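Local coordinates for protein probable amino acid aminotransferase (Mycobacterium tuberculosis, PDB 6Q1S) that is a probable class IV (fold-type IV) aminotransferase, a two-domain protein that holds 4'-deoxy-4'-aminopyridoxal-5'-phosphate and 2-oxoglutaric acid in its pocket, at residues L37-R42 with A86-L91; P113-V118 with S254-A259. All blocks are in the same frame, centred on the assembly; numbering follows the deposited sequence.

Interaction 1: L37-R42 with A86-L91; sequences LVRDGR and ADEGAL
Arg39 and Glu88 form a salt bridge in which two guanidinium nitrogens grip one carboxylate oxygen side-on. Arg39 NE lies 2.9 Å from Glu88 OE1, approaching from above the carboxylate plane, while Arg39 NH2 reaches the same oxygen on its syn side at 3.1 Å; both come from one face of the carboxylate, whose plane is turned 41° from the guanidinium. The two side chains run side by side in the same direction, the arginine bending at chi3 (-81°). Glu88 OE2 has its own salt bridge to Arg122, and Arg39 NH1 another to Asp284. Behind the ion pair, strands 31-39 and 89-96 join through Val38 and Gly89, a hydrogen-bonded antiparallel pair: Val38 N donates to Gly89 O (3.0 Å), and Gly89 N to Val38 O (3.2 Å). Glu88 CA makes a CA-H...O contact with Val38 O, 3.2 Å between the heavy atoms. Val38 CG2 rests 4.2 Å from Leu91 CD1, and Val38 also touches Trp81 and Val82 of helix 67-84. On the Leu37 face, Leu37 CD1 touches both Gly89 O and Glu88 OE2. With Arg122 and Asp284 included, two acids and two arginines form a charge network that probably balances the close approach of the Arg39 and Arg122 guanidinium groups.

Interaction 2: P113-V118 with S254-A259; sequences PVPARV and SSMTLA. With AKG (2-oxoglutaric acid), chain H; PMP (4'-deoxy-4'-aminopyridoxal-5'-phosphate), chain G.
Met256 reaches from the turn between strands 249-254 and 258-265 to Val118, Val114 and Pro115, where strand 106-113 leads into helix 116-123, a junction between the two domains of the class IV aminotransferase fold beside its ligand pocket. Met256 and Val118, both buried, make the tight part. Met256 CG stands anti to the backbone N (chi1 178°) and meets Val118 CG2 at 4.1 Å, the two side chains crossing at about a right angle; Val114 CG1 lies 4.2 Å from Met256 CG. Beyond a bend at chi3 (74°), Met256 CE settles 3.8 Å from Pro115 CD. Val118 CG1 packs over the backbone of the turn, against Met256 O and Thr257 CA, and Arg122 donates a hydrogen bond to that same carbonyl oxygen.

Pro115 and Arg117, both partly exposed, form the looser outer side, and no hydrogen bond joins the two segments directly. The 2-oxoglutaric acid lies between Arg117 and Thr257: Thr257 OG1 bonds to its O2 at 3.0 Å, whereas the bond modelled from Arg117 NH2 to O3 is too short to be trusted in detail. Arg187 also bonds this ligand. Ser255 OG holds PMP O1P at 2.8 Å and is also bonded to His49. Pro115 CG lies over one face of the Arg117 guanidinium, toward its rim, while Met256 CE approaches Arg117 NH2 obliquely to 3.4 Å.

In the fold
Interaction 1 is the more buried contact and lies within one antiparallel sheet, where backbone hydrogen bonds and an ion pair join neighbouring strands. Interaction 2 is partly buried and joins the connection leaving strand 106-113 of that sheet to a turn of the other, mixed sheet; apolar contacts dominate, no hydrogen bond crosses between the segments, and a ligand lies between Arg117 and Thr257. Their centres are 11 Å apart and they touch: Val114 CG2 packs on the backbone of Gly89, Leu37 CB on Ser255 O, and Leu258 CD1 against Arg39 NH2. Arg122 is bonded in both, connecting the ends of two inner strands with the pocket turn.

Interaction 1: L37-R42 with A86-L91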
loop_
_atom_site.group_PDB
_atom_site.type_symbol
_atom_site.label_atom_id
_atom_site.label_comp_id
_atom_site.label_asym_id
_atom_site.label_seq_id
_atom_site.Cartn_x
_atom_site.Cartn_y
_atom_site.Cartn_z
ATOM N N LEU B 37 -10.590 19.687 -2.232
ATOM C CA LEU B 37 -11.416 20.171 -3.329
ATOM C C LEU B 37 -11.338 21.690 -3.394
ATOM O O LEU B 37 -11.529 22.371 -2.380
ATOM C CB LEU B 37 -12.867 19.720 -3.160
ATOM C CG LEU B 37 -13.860 20.188 -4.226
ATOM C CD1 LEU B 37 -13.659 19.429 -5.528
ATOM C CD2 LEU B 37 -15.287 20.032 -3.725
ATOM N N VAL B 38 -11.044 22.215 -4.578
ATOM C CA VAL B 38 -11.082 23.650 -4.824
ATOM C C VAL B 38 -12.457 23.994 -5.381
ATOM O O VAL B 38 -12.836 23.515 -6.455
ATOM C CB VAL B 38 -9.968 24.084 -5.789
ATOM C CG1 VAL B 38 -10.144 25.545 -6.176
ATOM C CG2 VAL B 38 -8.604 23.865 -5.156
ATOM N N ARG B 39 -13.201 24.825 -4.656
ATOM C CA ARG B 39 -14.545 25.210 -5.064
ATOM C C ARG B 39 -14.764 26.680 -4.748
ATOM O O ARG B 39 -14.518 27.118 -3.620
ATOM C CB ARG B 39 -15.611 24.353 -4.365
ATOM C CG ARG B 39 -17.026 24.892 -4.517
ATOM C CD ARG B 39 -18.045 24.051 -3.758
ATOM N NE ARG B 39 -18.430 22.849 -4.496
ATOM C CZ ARG B 39 -19.426 22.043 -4.144
ATOM N NH1 ARG B 39 -20.148 22.308 -3.065
ATOM N NH2 ARG B 39 -19.708 20.974 -4.878
ATOM N N ASP B 40 -15.218 27.430 -5.753
ATOM C CA ASP B 40 -15.543 28.850 -5.613
ATOM C C ASP B 40 -14.354 29.645 -5.077
ATOM O O ASP B 40 -14.467 30.421 -4.126
ATOM C CB ASP B 40 -16.783 29.052 -4.736
ATOM C CG ASP B 40 -18.046 28.508 -5.378
ATOM O OD1 ASP B 40 -19.142 28.727 -4.819
ATOM O OD2 ASP B 40 -17.942 27.845 -6.431
ATOM N N GLY B 41 -13.195 29.435 -5.698
ATOM C CA GLY B 41 -12.040 30.277 -5.480
ATOM C C GLY B 41 -11.118 29.885 -4.346
ATOM O O GLY B 41 -10.117 30.579 -4.127
ATOM N N ARG B 42 -11.391 28.791 -3.637
ATOM C CA ARG B 42 -10.570 28.428 -2.490
ATOM C C ARG B 42 -10.625 26.925 -2.259
ATOM O O ARG B 42 -11.634 26.273 -2.544
ATOM C CB ARG B 42 -11.031 29.164 -1.224
ATOM C CG ARG B 42 -10.426 30.547 -1.053
ATOM C CD ARG B 42 -11.380 31.485 -0.338
ATOM N NE ARG B 42 -11.486 31.182 1.086
ATOM C CZ ARG B 42 -12.347 31.770 1.909
ATOM N NH1 ARG B 42 -12.374 31.436 3.193
ATOM N NH2 ARG B 42 -13.187 32.686 1.447
ATOM N N ALA B 86 -12.545 28.363 -13.744
ATOM C CA ALA B 86 -13.586 28.393 -12.727
ATOM C C ALA B 86 -14.083 27.007 -12.342
ATOM O O ALA B 86 -14.894 26.894 -11.417
ATOM C CB ALA B 86 -14.769 29.243 -13.203
ATOM N N ASP B 87 -13.622 25.960 -13.020
ATOM C CA ASP B 87 -14.024 24.609 -12.665
ATOM C C ASP B 87 -13.427 24.211 -11.322
ATOM O O ASP B 87 -12.438 24.783 -10.855
ATOM C CB ASP B 87 -13.580 23.607 -13.731
ATOM C CG ASP B 87 -14.244 23.838 -15.067
ATOM O OD1 ASP B 87 -15.343 24.431 -15.095
ATOM O OD2 ASP B 87 -13.666 23.422 -16.093
ATOM N N GLU B 88 -14.042 23.210 -10.701
ATOM C CA GLU B 88 -13.493 22.677 -9.468
ATOM C C GLU B 88 -12.174 21.970 -9.759
ATOM O O GLU B 88 -11.909 21.527 -10.881
ATOM C CB GLU B 88 -14.483 21.723 -8.802
ATOM C CG GLU B 88 -15.620 22.431 -8.079
ATOM C CD GLU B 88 -16.694 21.478 -7.593
ATOM O OE1 GLU B 88 -17.748 21.958 -7.126
ATOM O OE2 GLU B 88 -16.484 20.249 -7.674
ATOM N N GLY B 89 -11.330 21.879 -8.731
ATOM C CA GLY B 89 -10.030 21.273 -8.881
ATOM C C GLY B 89 -9.793 20.207 -7.829
ATOM O O GLY B 89 -10.391 20.213 -6.754
ATOM N N ALA B 90 -8.904 19.283 -8.170
ATOM C CA ALA B 90 -8.486 18.210 -7.274
ATOM C C ALA B 90 -7.083 18.551 -6.788
ATOM O O ALA B 90 -6.099 18.313 -7.493
ATOM C CB ALA B 90 -8.526 16.858 -7.979
ATOM N N LEU B 91 -6.996 19.110 -5.585
ATOM C CA LEU B 91 -5.727 19.505 -4.991
ATOM C C LEU B 91 -5.259 18.411 -4.041
ATOM O O LEU B 91 -6.010 17.988 -3.156
ATOM C CB LEU B 91 -5.866 20.838 -4.252
ATOM C CG LEU B 91 -4.580 21.535 -3.808
ATOM C CD1 LEU B 91 -4.698 23.039 -3.989
ATOM C CD2 LEU B 91 -4.281 21.203 -2.360
#

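Interaction 2: P113-V118 with S254-A259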
loop_
_atom_site.group_PDB
_atom_site.type_symbol
_atom_site.label_atom_id
_atom_site.label_comp_id
_atom_site.label_asym_id
_atom_site.label_seq_id
_atom_site.Cartn_x
_atom_site.Cartn_y
_atom_site.Cartn_z
ATOM N N PRO B 113 -7.505 18.158 -12.728
ATOM C CA PRO B 113 -8.947 18.250 -12.983
ATOM C C PRO B 113 -9.738 17.204 -12.214
ATOM O O PRO B 113 -9.283 16.079 -11.995
ATOM C CB PRO B 113 -9.060 18.024 -14.496
ATOM C CG PRO B 113 -7.706 18.346 -15.033
ATOM C CD PRO B 113 -6.740 17.939 -13.969
ATOM N N VAL B 114 -10.943 17.591 -11.814
ATOM C CA VAL B 114 -11.860 16.664 -11.140
ATOM C C VAL B 114 -12.419 15.679 -12.160
ATOM O O VAL B 114 -12.945 16.105 -13.205
ATOM C CB VAL B 114 -12.981 17.438 -10.444
ATOM C CG1 VAL B 114 -14.000 16.483 -9.849
ATOM C CG2 VAL B 114 -12.406 18.345 -9.367
ATOM N N PRO B 115 -12.340 14.372 -11.911
ATOM C CA PRO B 115 -12.803 13.398 -12.906
ATOM C C PRO B 115 -14.304 13.498 -13.148
ATOM O O PRO B 115 -15.073 13.958 -12.302
ATOM C CB PRO B 115 -12.434 12.046 -12.282
ATOM C CG PRO B 115 -11.382 12.365 -11.258
ATOM C CD PRO B 115 -11.734 13.722 -10.739
ATOM N N ALA B 116 -14.715 13.051 -14.339
ATOM C CA ALA B 116 -16.123 13.098 -14.718
ATOM C C ALA B 116 -16.984 12.173 -13.871
ATOM O O ALA B 116 -18.194 12.399 -13.762
ATOM C CB ALA B 116 -16.282 12.749 -16.199
ATOM N N ARG B 117 -16.390 11.136 -13.276
ATOM C CA ARG B 117 -17.128 10.249 -12.384
ATOM C C ARG B 117 -17.691 10.979 -11.172
ATOM O O ARG B 117 -18.647 10.494 -10.557
ATOM C CB ARG B 117 -16.222 9.100 -11.938
ATOM C CG ARG B 117 -15.071 9.547 -11.052
ATOM C CD ARG B 117 -14.537 8.421 -10.184
ATOM N NE ARG B 117 -13.209 8.736 -9.665
ATOM C CZ ARG B 117 -12.982 9.498 -8.601
ATOM N NH1 ARG B 117 -13.996 10.038 -7.941
ATOM N NH2 ARG B 117 -11.739 9.729 -8.202
ATOM N N VAL B 118 -17.132 12.139 -10.821
ATOM C CA VAL B 118 -17.583 12.846 -9.627
ATOM C C VAL B 118 -18.944 13.485 -9.864
ATOM O O VAL B 118 -19.831 13.424 -9.002
ATOM C CB VAL B 118 -16.531 13.888 -9.202
ATOM C CG1 VAL B 118 -17.118 14.863 -8.197
ATOM C CG2 VAL B 118 -15.308 13.198 -8.623
ATOM N N SER B 254 -16.648 11.894 1.004
ATOM C CA SER B 254 -15.220 12.116 0.826
ATOM C C SER B 254 -15.013 13.574 0.434
ATOM O O SER B 254 -15.971 14.327 0.247
ATOM C CB SER B 254 -14.625 11.159 -0.213
ATOM O OG SER B 254 -15.156 11.402 -1.504
ATOM N N SER B 255 -13.745 13.969 0.308
ATOM C CA SER B 255 -13.430 15.381 0.115
ATOM C C SER B 255 -13.732 15.853 -1.304
ATOM O O SER B 255 -14.206 16.979 -1.493
ATOM C CB SER B 255 -11.963 15.642 0.454
ATOM O OG SER B 255 -11.720 15.461 1.838
ATOM N N MET B 256 -13.480 15.015 -2.308
ATOM C CA MET B 256 -13.679 15.426 -3.695
ATOM C C MET B 256 -15.051 15.024 -4.231
ATOM O O MET B 256 -15.730 15.833 -4.870
ATOM C CB MET B 256 -12.568 14.847 -4.577
ATOM C CG MET B 256 -12.714 15.169 -6.054
ATOM S SD MET B 256 -11.257 14.715 -7.018
ATOM C CE MET B 256 -11.423 12.935 -7.073
ATOM N N THR B 257 -15.469 13.778 -3.990
ATOM C CA THR B 257 -16.776 13.321 -4.447
ATOM C C THR B 257 -17.915 13.876 -3.600
ATOM O O THR B 257 -19.070 13.849 -4.039
ATOM C CB THR B 257 -16.821 11.787 -4.443
ATOM O OG1 THR B 257 -15.606 11.272 -5.002
ATOM C CG2 THR B 257 -17.994 11.276 -5.269
ATOM N N LEU B 258 -17.606 14.392 -2.408
ATOM C CA LEU B 258 -18.589 14.940 -1.478
ATOM C C LEU B 258 -19.551 13.865 -0.987
ATOM O O LEU B 258 -19.275 13.208 0.019
ATOM C CB LEU B 258 -19.351 16.111 -2.105
ATOM C CG LEU B 258 -18.490 17.327 -2.459
ATOM C CD1 LEU B 258 -19.365 18.538 -2.719
ATOM C CD2 LEU B 258 -17.473 17.620 -1.363
ATOM N N ALA B 259 -20.674 13.664 -1.673
ATOM C CA ALA B 259 -21.687 12.725 -1.201
ATOM C C ALA B 259 -22.282 11.971 -2.378
ATOM O O ALA B 259 -22.895 12.578 -3.261
ATOM C CB ALA B 259 -22.788 13.448 -0.419
HETATM C C1 AKG H . -12.224 10.279 -4.823
HETATM O O1 AKG H . -12.899 9.523 -5.553
HETATM O O2 AKG H . -12.630 11.414 -4.490
HETATM C C2 AKG H . -10.922 9.824 -4.342
HETATM O O5 AKG H . -10.687 9.808 -3.143
HETATM C C3 AKG H . -9.872 9.368 -5.328
HETATM C C4 AKG H . -10.025 7.872 -5.575
HETATM C C5 AKG H . -9.956 7.583 -7.055
HETATM O O3 AKG H . -9.661 8.519 -7.829
HETATM O O4 AKG H . -10.204 6.423 -7.451
HETATM N N1 PMP G . -11.689 6.527 3.869
HETATM C C2 PMP G . -10.655 6.335 3.016
HETATM C C2A PMP G . -9.927 5.015 3.000
HETATM C C3 PMP G . -10.234 7.420 2.094
HETATM O O3 PMP G . -9.198 7.250 1.228
HETATM C C4 PMP G . -10.985 8.693 2.152
HETATM C C4A PMP G . -10.634 9.857 1.256
HETATM N N4A PMP G . -10.816 9.463 -0.152
HETATM C C5 PMP G . -12.096 8.777 3.130
HETATM C C6 PMP G . -12.381 7.679 3.936
HETATM C C5A PMP G . -12.908 10.048 3.250
HETATM O O4P PMP G . -12.082 11.095 3.757
HETATM P P PMP G . -12.342 12.625 3.329
HETATM O O1P PMP G . -12.191 12.735 1.831
HETATM O O2P PMP G . -13.741 13.015 3.743
HETATM O O3P PMP G . -11.331 13.510 4.017
#